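Local coordinates for protein cytochrome P450 monooxygenase (Rhodococcus sp. ECU0066, PDB 6KBH) that probably acts as a self-sufficient heme monooxygenase, activating molecular oxygen with electrons relayed through its own FMN and [2Fe-2S] centres, at residues A[200-205]-A[234-239]; A[193-198]-A[240-245]; A[117-122]-A[227-232]. One frame throughout, in Å; residues are numbered along the deposited sequence.

Interaction 1: residues A[200-205]-A[234-239]; sequences DTLREY and QFAGTV
A single aromatic ring, that of Phe235, meets Thr201, Leu202 and Tyr205 across a wide gap, and it is touched on one face and at its edge together. The axes of helix segments 200-204 and 234-239 come no closer than 10.7 Å and run nearly antiparallel, at 157°. CB of Phe235 points toward the partner helix, and CG, anti to the backbone N (chi1 -175°), carries the ring on into the gap. Leu202 brings its CD2 methyl over one face of the ring, offset toward the rim, with CD2 4.3 Å from Phe235 CD2; the same methyl lies 4.4 Å from Ala236 CB, where a small residue allows the leucine to approach the helix backbone. At the edge of the ring, Tyr205 CE2 approaches Phe235 CD2 at 3.8 Å, the two side chains crossing at about a right angle. Thr201 lies near the phenylalanine through CG2, though its exact fit is doubtful, and the same methyl sits over a face of the Tyr205 ring. Behind the phenylalanine, its carbonyl O takes the regular helical bond from Val239 N and a second from Thr238 OG1 at 2.9 Å. OG1 approaches in the carbonyl plane, at a lone pair of Phe235 O. Order and family suggest that these are the F and G helices of the P450 fold, which commonly cover the heme pocket; Leu202 continues the packing onto Leu189 of helix 183-192. No hydrogen bond crosses here, which implies that between these segments packing of apolar surfaces does the work.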
loop_
_atom_site.group_PDB
_atom_site.type_symbol
_atom_site.label_atom_id
_atom_site.label_comp_id
_atom_site.label_asym_id
_atom_site.label_seq_id
_atom_site.Cartn_x
_atom_site.Cartn_y
_atom_site.Cartn_z
ATOM N N ASP A 200 16.981 -20.025 19.034
ATOM C CA ASP A 200 16.878 -21.373 18.483
ATOM C C ASP A 200 15.959 -22.281 19.295
ATOM O O ASP A 200 15.373 -23.208 18.727
ATOM C CB ASP A 200 18.254 -22.015 18.348
ATOM C CG ASP A 200 18.965 -21.578 17.093
ATOM O OD1 ASP A 200 18.289 -20.998 16.211
ATOM O OD2 ASP A 200 20.186 -21.806 16.988
ATOM N N THR A 201 15.804 -22.067 20.607
ATOM C CA THR A 201 14.854 -22.938 21.298
ATOM C C THR A 201 13.428 -22.457 21.078
ATOM O O THR A 201 12.523 -23.265 20.837
ATOM C CB THR A 201 15.143 -23.048 22.794
ATOM O OG1 THR A 201 16.465 -23.548 22.976
ATOM C CG2 THR A 201 14.167 -24.077 23.431
ATOM N N LEU A 202 13.207 -21.140 21.149
ATOM C CA LEU A 202 11.858 -20.637 20.925
ATOM C C LEU A 202 11.307 -21.128 19.594
ATOM O O LEU A 202 10.097 -21.352 19.468
ATOM C CB LEU A 202 11.819 -19.108 20.980
ATOM C CG LEU A 202 12.076 -18.430 22.328
ATOM C CD1 LEU A 202 11.976 -16.908 22.203
ATOM C CD2 LEU A 202 11.122 -18.950 23.391
ATOM N N ARG A 203 12.182 -21.350 18.609
ATOM C CA ARG A 203 11.752 -21.926 17.339
ATOM C C ARG A 203 11.457 -23.413 17.472
ATOM O O ARG A 203 10.488 -23.912 16.889
ATOM C CB ARG A 203 12.817 -21.704 16.274
ATOM C CG ARG A 203 13.514 -20.379 16.379
ATOM C CD ARG A 203 14.841 -20.376 15.654
ATOM N NE ARG A 203 14.649 -20.365 14.210
ATOM C CZ ARG A 203 14.577 -21.454 13.454
ATOM N NH1 ARG A 203 14.705 -22.659 14.000
ATOM N NH2 ARG A 203 14.392 -21.341 12.147
ATOM N N GLU A 204 12.302 -24.144 18.207
ATOM C CA GLU A 204 12.021 -25.549 18.482
ATOM C C GLU A 204 10.620 -25.709 19.058
ATOM O O GLU A 204 9.904 -26.662 18.728
ATOM C CB GLU A 204 13.079 -26.103 19.442
ATOM C CG GLU A 204 13.301 -27.618 19.420
ATOM C CD GLU A 204 12.247 -28.402 20.189
ATOM O OE1 GLU A 204 12.418 -28.547 21.416
ATOM O OE2 GLU A 204 11.258 -28.875 19.582
ATOM N N TYR A 205 10.201 -24.760 19.893
ATOM C CA TYR A 205 8.883 -24.767 20.508
ATOM C C TYR A 205 7.825 -24.074 19.652
ATOM O O TYR A 205 6.704 -23.867 20.126
ATOM C CB TYR A 205 8.939 -24.103 21.888
ATOM C CG TYR A 205 9.894 -24.741 22.883
ATOM C CD1 TYR A 205 10.377 -26.030 22.698
ATOM C CD2 TYR A 205 10.311 -24.043 24.010
ATOM C CE1 TYR A 205 11.249 -26.606 23.608
ATOM C CE2 TYR A 205 11.176 -24.613 24.926
ATOM C CZ TYR A 205 11.645 -25.893 24.720
ATOM O OH TYR A 205 12.515 -26.458 25.628
ATOM N N GLN A 234 6.801 -20.873 29.469
ATOM C CA GLN A 234 7.667 -20.603 30.609
ATOM C C GLN A 234 9.092 -20.263 30.201
ATOM O O GLN A 234 9.745 -19.476 30.895
ATOM C CB GLN A 234 7.658 -21.786 31.590
ATOM C CG GLN A 234 8.506 -22.985 31.206
ATOM C CD GLN A 234 8.568 -24.016 32.324
ATOM O OE1 GLN A 234 8.021 -23.803 33.408
ATOM N NE2 GLN A 234 9.228 -25.140 32.063
ATOM N N PHE A 235 9.591 -20.815 29.094
ATOM C CA PHE A 235 10.872 -20.341 28.584
ATOM C C PHE A 235 10.765 -18.876 28.151
ATOM O O PHE A 235 11.616 -18.043 28.506
ATOM C CB PHE A 235 11.353 -21.251 27.450
ATOM C CG PHE A 235 12.735 -20.920 26.940
ATOM C CD1 PHE A 235 13.451 -19.852 27.464
ATOM C CD2 PHE A 235 13.319 -21.691 25.928
ATOM C CE1 PHE A 235 14.699 -19.545 26.986
ATOM C CE2 PHE A 235 14.575 -21.407 25.452
ATOM C CZ PHE A 235 15.266 -20.310 25.987
ATOM N N ALA A 236 9.699 -18.521 27.438
ATOM C CA ALA A 236 9.547 -17.110 27.114
ATOM C C ALA A 236 9.390 -16.264 28.371
ATOM O O ALA A 236 9.626 -15.054 28.318
ATOM C CB ALA A 236 8.367 -16.895 26.167
ATOM N N GLY A 237 9.032 -16.876 29.503
ATOM C CA GLY A 237 8.966 -16.129 30.749
ATOM C C GLY A 237 10.333 -15.692 31.242
ATOM O O GLY A 237 10.499 -14.567 31.725
ATOM N N THR A 238 11.329 -16.576 31.137
ATOM C CA THR A 238 12.696 -16.196 31.475
ATOM C C THR A 238 13.232 -15.157 30.502
ATOM O O THR A 238 13.894 -14.196 30.912
ATOM C CB THR A 238 13.600 -17.428 31.473
ATOM O OG1 THR A 238 13.978 -17.738 30.125
ATOM C CG2 THR A 238 12.878 -18.623 32.079
ATOM N N VAL A 239 12.957 -15.340 29.208
ATOM C CA VAL A 239 13.443 -14.408 28.197
ATOM C C VAL A 239 12.948 -12.998 28.486
ATOM O O VAL A 239 13.707 -12.027 28.388
ATOM C CB VAL A 239 13.024 -14.881 26.793
ATOM C CG1 VAL A 239 13.398 -13.849 25.757
ATOM C CG2 VAL A 239 13.675 -16.214 26.470
#

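Interaction 2: residues A[193-198]-A[240-245]; sequences GVPEED and LDKMRK
Gly193 O lies 3.6 Å from Met243 CE, the first of several touches made by this one methyl. The glycine is the first residue to leave helical angles after helix 183-192, and its positive phi of 95° would press any side chain against the preceding carbonyl oxygen, a reason for glycine here. Val194 follows, passing the methyl with its backbone: Val194 CA is 3.5 Å from Met243 CE, and CB is somewhat farther away. Its CG2 branch instead packs on Val239. Pro195 adds its ring carbon CD, 3.6 Å from Met243 CE. Flexible and unbranched, methionine suits this place, since its chain bends at chi3 (68°) to turn the methyl onto the loop. Pro195 also slides past Lys242 in the opposite direction, its CG beside the lysine CD. In the P450 fold this is probably the turn joining the E and F helices, laid against the C-terminal end of helix 219-242, the likely G helix. Here the turn is tightened by a bond from Asp198 N to Pro195 O. Glu197 then sends OE1 to Lys242 NZ at 3.3 Å, a weak bond within a salt bridge. Asp198 meets the same ammonium tip to tip, OD2 taking it on the syn lone pair at 2.9 Å, so that three side chains form one charged network. An alanine in place of Asp198 would probably leave Lys242 NZ with only the weak Glu197 bond from this loop and the ammonium able to swing. The exposed lysine bends at chi3 (-84°), which turns CE toward the loop; Asp198 CB packs on Val239.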
loop_
_atom_site.group_PDB
_atom_site.type_symbol
_atom_site.label_atom_id
_atom_site.label_comp_id
_atom_site.label_asym_id
_atom_site.label_seq_id
_atom_site.Cartn_x
_atom_site.Cartn_y
_atom_site.Cartn_z
ATOM N N GLY A 193 12.610 -8.555 19.343
ATOM C CA GLY A 193 13.737 -8.098 20.127
ATOM C C GLY A 193 14.388 -9.132 21.020
ATOM O O GLY A 193 15.090 -8.745 21.964
ATOM N N VAL A 194 14.191 -10.421 20.755
ATOM C CA VAL A 194 14.701 -11.500 21.604
ATOM C C VAL A 194 16.174 -11.727 21.274
ATOM O O VAL A 194 16.563 -11.623 20.101
ATOM C CB VAL A 194 13.848 -12.781 21.429
ATOM C CG1 VAL A 194 13.763 -13.222 19.965
ATOM C CG2 VAL A 194 14.336 -13.926 22.313
ATOM N N PRO A 195 17.031 -11.997 22.265
ATOM C CA PRO A 195 18.448 -12.253 21.972
ATOM C C PRO A 195 18.620 -13.451 21.052
ATOM O O PRO A 195 17.887 -14.438 21.142
ATOM C CB PRO A 195 19.048 -12.530 23.355
ATOM C CG PRO A 195 18.169 -11.800 24.303
ATOM C CD PRO A 195 16.783 -11.906 23.718
ATOM N N GLU A 196 19.617 -13.359 20.168
ATOM C CA GLU A 196 19.900 -14.454 19.249
ATOM C C GLU A 196 20.304 -15.721 19.993
ATOM O O GLU A 196 20.032 -16.832 19.522
ATOM C CB GLU A 196 20.993 -14.040 18.265
ATOM C CG GLU A 196 20.794 -12.638 17.700
ATOM C CD GLU A 196 21.659 -12.370 16.488
ATOM O OE1 GLU A 196 22.267 -13.332 15.975
ATOM O OE2 GLU A 196 21.730 -11.200 16.050
ATOM N N GLU A 197 20.969 -15.573 21.141
ATOM C CA GLU A 197 21.219 -16.695 22.040
ATOM C C GLU A 197 19.955 -17.514 22.278
ATOM O O GLU A 197 19.976 -18.749 22.241
ATOM C CB GLU A 197 21.766 -16.170 23.370
ATOM C CG GLU A 197 22.770 -15.034 23.240
ATOM C CD GLU A 197 22.630 -13.999 24.346
ATOM O OE1 GLU A 197 22.238 -14.369 25.475
ATOM O OE2 GLU A 197 22.898 -12.809 24.083
ATOM N N ASP A 198 18.838 -16.830 22.505
ATOM C CA ASP A 198 17.601 -17.443 22.968
ATOM C C ASP A 198 16.673 -17.870 21.840
ATOM O O ASP A 198 15.600 -18.420 22.116
ATOM C CB ASP A 198 16.856 -16.473 23.884
ATOM C CG ASP A 198 17.583 -16.233 25.189
ATOM O OD1 ASP A 198 17.794 -17.207 25.942
ATOM O OD2 ASP A 198 17.949 -15.071 25.459
ATOM N N LEU A 240 11.673 -12.862 28.863
ATOM C CA LEU A 240 11.142 -11.544 29.204
ATOM C C LEU A 240 11.820 -10.977 30.445
ATOM O O LEU A 240 12.095 -9.773 30.511
ATOM C CB LEU A 240 9.630 -11.610 29.409
ATOM C CG LEU A 240 8.988 -10.238 29.633
ATOM C CD1 LEU A 240 9.250 -9.327 28.442
ATOM C CD2 LEU A 240 7.498 -10.353 29.908
ATOM N N ASP A 241 12.085 -11.823 31.445
ATOM C CA ASP A 241 12.796 -11.359 32.631
ATOM C C ASP A 241 14.221 -10.938 32.292
ATOM O O ASP A 241 14.749 -9.984 32.874
ATOM C CB ASP A 241 12.803 -12.445 33.707
ATOM C CG ASP A 241 11.470 -12.575 34.420
ATOM O OD1 ASP A 241 10.611 -11.681 34.257
ATOM O OD2 ASP A 241 11.285 -13.571 35.152
ATOM N N LYS A 242 14.861 -11.639 31.353
ATOM C CA LYS A 242 16.227 -11.289 30.975
ATOM C C LYS A 242 16.279 -9.920 30.302
ATOM O O LYS A 242 17.081 -9.061 30.684
ATOM C CB LYS A 242 16.814 -12.362 30.060
ATOM C CG LYS A 242 18.176 -11.990 29.504
ATOM C CD LYS A 242 18.571 -12.856 28.322
ATOM C CE LYS A 242 19.201 -14.159 28.776
ATOM N NZ LYS A 242 19.824 -14.892 27.640
ATOM N N MET A 243 15.436 -9.702 29.293
ATOM C CA MET A 243 15.369 -8.416 28.611
ATOM C C MET A 243 14.574 -7.381 29.392
ATOM O O MET A 243 14.422 -6.251 28.915
ATOM C CB MET A 243 14.759 -8.582 27.216
ATOM C CG MET A 243 13.367 -9.200 27.216
ATOM S SD MET A 243 12.589 -9.258 25.585
ATOM C CE MET A 243 13.635 -10.443 24.757
ATOM N N ARG A 244 14.085 -7.736 30.580
ATOM C CA ARG A 244 13.318 -6.799 31.388
ATOM C C ARG A 244 14.160 -5.588 31.795
ATOM O O ARG A 244 13.610 -4.507 32.025
ATOM C CB ARG A 244 12.761 -7.510 32.624
ATOM C CG ARG A 244 11.611 -6.794 33.340
ATOM C CD ARG A 244 10.384 -6.651 32.456
ATOM N NE ARG A 244 9.379 -7.686 32.690
ATOM C CZ ARG A 244 8.212 -7.466 33.290
ATOM N NH1 ARG A 244 7.915 -6.251 33.727
ATOM N NH2 ARG A 244 7.345 -8.458 33.450
ATOM N N LYS A 245 15.487 -5.719 31.852
ATOM C CA LYS A 245 16.318 -4.648 32.383
ATOM C C LYS A 245 17.247 -4.049 31.320
ATOM O O LYS A 245 18.167 -3.283 31.647
ATOM C CB LYS A 245 17.075 -5.125 33.620
ATOM C CG LYS A 245 17.974 -6.394 33.455
ATOM C CD LYS A 245 19.071 -6.235 32.404
ATOM C CE LYS A 245 19.843 -7.489 32.021
ATOM N NZ LYS A 245 20.601 -7.171 30.764
#

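Interaction 3: residues A[117-122]-A[227-232]; sequences YGYAMN and DAVGKF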
loop_
_atom_site.group_PDB
_atom_site.type_symbol
_atom_site.label_atom_id
_atom_site.label_comp_id
_atom_site.label_asym_id
_atom_site.label_seq_id
_atom_site.Cartn_x
_atom_site.Cartn_y
_atom_site.Cartn_z
ATOM N N TYR A 117 2.570 -26.469 33.099
ATOM C CA TYR A 117 3.462 -25.337 32.906
ATOM C C TYR A 117 2.869 -24.036 33.431
ATOM O O TYR A 117 3.444 -22.970 33.192
ATOM C CB TYR A 117 3.822 -25.175 31.428
ATOM C CG TYR A 117 4.723 -26.255 30.873
ATOM C CD1 TYR A 117 4.202 -27.458 30.412
ATOM C CD2 TYR A 117 6.098 -26.068 30.805
ATOM C CE1 TYR A 117 5.026 -28.446 29.899
ATOM C CE2 TYR A 117 6.930 -27.049 30.296
ATOM C CZ TYR A 117 6.386 -28.236 29.844
ATOM O OH TYR A 117 7.206 -29.217 29.337
ATOM N N GLY A 118 1.734 -24.104 34.130
ATOM C CA GLY A 118 1.081 -22.931 34.681
ATOM C C GLY A 118 0.873 -21.823 33.670
ATOM O O GLY A 118 1.138 -20.652 33.955
ATOM N N TYR A 119 0.397 -22.188 32.482
ATOM C CA TYR A 119 0.230 -21.249 31.380
ATOM C C TYR A 119 -1.119 -20.552 31.498
ATOM O O TYR A 119 -2.152 -21.206 31.661
ATOM C CB TYR A 119 0.370 -21.987 30.044
ATOM C CG TYR A 119 -0.277 -21.361 28.813
ATOM C CD1 TYR A 119 -1.625 -21.564 28.511
ATOM C CD2 TYR A 119 0.477 -20.606 27.929
ATOM C CE1 TYR A 119 -2.197 -20.997 27.373
ATOM C CE2 TYR A 119 -0.082 -20.043 26.803
ATOM C CZ TYR A 119 -1.418 -20.242 26.529
ATOM O OH TYR A 119 -1.971 -19.678 25.404
ATOM N N ALA A 120 -1.096 -19.222 31.439
ATOM C CA ALA A 120 -2.317 -18.421 31.475
ATOM C C ALA A 120 -2.071 -17.210 30.577
ATOM O O ALA A 120 -1.525 -16.197 31.017
ATOM C CB ALA A 120 -2.680 -18.009 32.894
ATOM N N MET A 121 -2.469 -17.331 29.315
ATOM C CA MET A 121 -2.305 -16.233 28.378
ATOM C C MET A 121 -3.546 -15.357 28.364
ATOM O O MET A 121 -4.672 -15.856 28.260
ATOM C CB MET A 121 -2.024 -16.715 26.960
ATOM C CG MET A 121 -1.863 -15.522 26.037
ATOM S SD MET A 121 -1.538 -15.890 24.325
ATOM C CE MET A 121 0.058 -16.613 24.554
ATOM N N ASN A 122 -3.327 -14.053 28.450
ATOM C CA ASN A 122 -4.392 -13.089 28.270
ATOM C C ASN A 122 -4.725 -12.953 26.793
ATOM O O ASN A 122 -3.885 -13.181 25.918
ATOM C CB ASN A 122 -3.974 -11.733 28.830
ATOM C CG ASN A 122 -3.098 -11.864 30.053
ATOM O OD1 ASN A 122 -1.873 -11.831 29.957
ATOM N ND2 ASN A 122 -3.723 -12.015 31.215
ATOM N N ASP A 227 1.765 -29.380 24.935
ATOM C CA ASP A 227 3.110 -29.608 25.446
ATOM C C ASP A 227 4.098 -28.607 24.857
ATOM O O ASP A 227 4.909 -28.024 25.586
ATOM C CB ASP A 227 3.542 -31.044 25.147
ATOM C CG ASP A 227 4.645 -31.528 26.068
ATOM O OD1 ASP A 227 4.425 -31.544 27.297
ATOM O OD2 ASP A 227 5.721 -31.911 25.563
ATOM N N ALA A 228 4.041 -28.385 23.542
ATOM C CA ALA A 228 4.940 -27.418 22.922
ATOM C C ALA A 228 4.603 -25.990 23.335
ATOM O O ALA A 228 5.507 -25.159 23.482
ATOM C CB ALA A 228 4.894 -27.558 21.401
ATOM N N VAL A 229 3.318 -25.687 23.526
ATOM C CA VAL A 229 2.921 -24.338 23.918
ATOM C C VAL A 229 3.296 -24.074 25.370
ATOM O O VAL A 229 3.733 -22.970 25.721
ATOM C CB VAL A 229 1.415 -24.137 23.661
ATOM C CG1 VAL A 229 0.922 -22.843 24.289
ATOM C CG2 VAL A 229 1.134 -24.144 22.165
ATOM N N GLY A 230 3.144 -25.079 26.236
ATOM C CA GLY A 230 3.545 -24.915 27.624
ATOM C C GLY A 230 5.045 -24.747 27.785
ATOM O O GLY A 230 5.501 -23.898 28.558
ATOM N N LYS A 231 5.831 -25.563 27.073
ATOM C CA LYS A 231 7.280 -25.385 27.048
ATOM C C LYS A 231 7.639 -23.963 26.665
ATOM O O LYS A 231 8.487 -23.322 27.297
ATOM C CB LYS A 231 7.926 -26.357 26.057
ATOM C CG LYS A 231 7.915 -27.817 26.452
ATOM C CD LYS A 231 8.581 -28.651 25.367
ATOM C CE LYS A 231 8.313 -30.132 25.554
ATOM N NZ LYS A 231 8.940 -30.647 26.799
ATOM N N PHE A 232 6.981 -23.454 25.632
ATOM C CA PHE A 232 7.306 -22.135 25.115
ATOM C C PHE A 232 6.845 -21.027 26.063
ATOM O O PHE A 232 7.472 -19.960 26.114
ATOM C CB PHE A 232 6.692 -21.997 23.720
ATOM C CG PHE A 232 6.663 -20.600 23.195
ATOM C CD1 PHE A 232 5.690 -19.716 23.613
ATOM C CD2 PHE A 232 7.601 -20.169 22.273
ATOM C CE1 PHE A 232 5.678 -18.436 23.172
ATOM C CE2 PHE A 232 7.574 -18.871 21.806
ATOM C CZ PHE A 232 6.602 -18.004 22.257
#
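Tyr117 lies with its ring flat over the backbone of Gly230 and Lys231, just where a Schellman motif ends helix 108-116. Gly118, with positive phi, is the C-prime residue of that motif, and Tyr119 N bonds back to Leu114 O. The loop that follows probably belongs to the B-C region of the P450 fold, here laid on helix 219-242, the likely G helix. Gly230 CA makes a CH-pi contact 4.1 Å from the centroid of the Tyr117 ring, 29° off its normal, while Lys231 N sits 3.6 Å above the plane over the centre of that ring. A CB at Gly230 would fall too near Tyr117 CD1, consistent with glycine at this position. Asp227 OD1 lies at the edge of the Tyr117 ring, whose plane is 75° from that of the carboxylate. Tyr119 is presented differently: CG stands anti to the backbone N (chi1 157°), and Val229 CG1 comes over one ring face, 3.9 Å from Tyr119 CE2. Trp233 meets this tyrosine edge-to-face. At the outer end of Tyr117 the lysine chain crosses obliquely, and Lys231 NZ gives Tyr117 OH a weak bond of 3.4 Å; the same NZ makes a long salt bridge of 3.7 Å to Asp227 OD2.

In the fold
All three contacts are partly buried and share helix 219-242, each using a different length of it: interaction 3 the earliest, interaction 1 the middle, interaction 2 the C-terminal end. Interactions 1 and 2 lie 10 Å apart between centres and merge through Val194, which packs on both Leu202 and Val239. Interactions 1 and 3, 11 Å apart, meet where Tyr205 packs on Phe232 and Lys231. Interactions 2 and 3 do not touch. The chemistry follows place: helix against helix in 200-205/234-239 is apolar, the turn in 193-198/240-245 adds a salt-bridge network where it is exposed, and the loop of 117-122/227-232 lays a ring on backbone with a weak polar bond at its end.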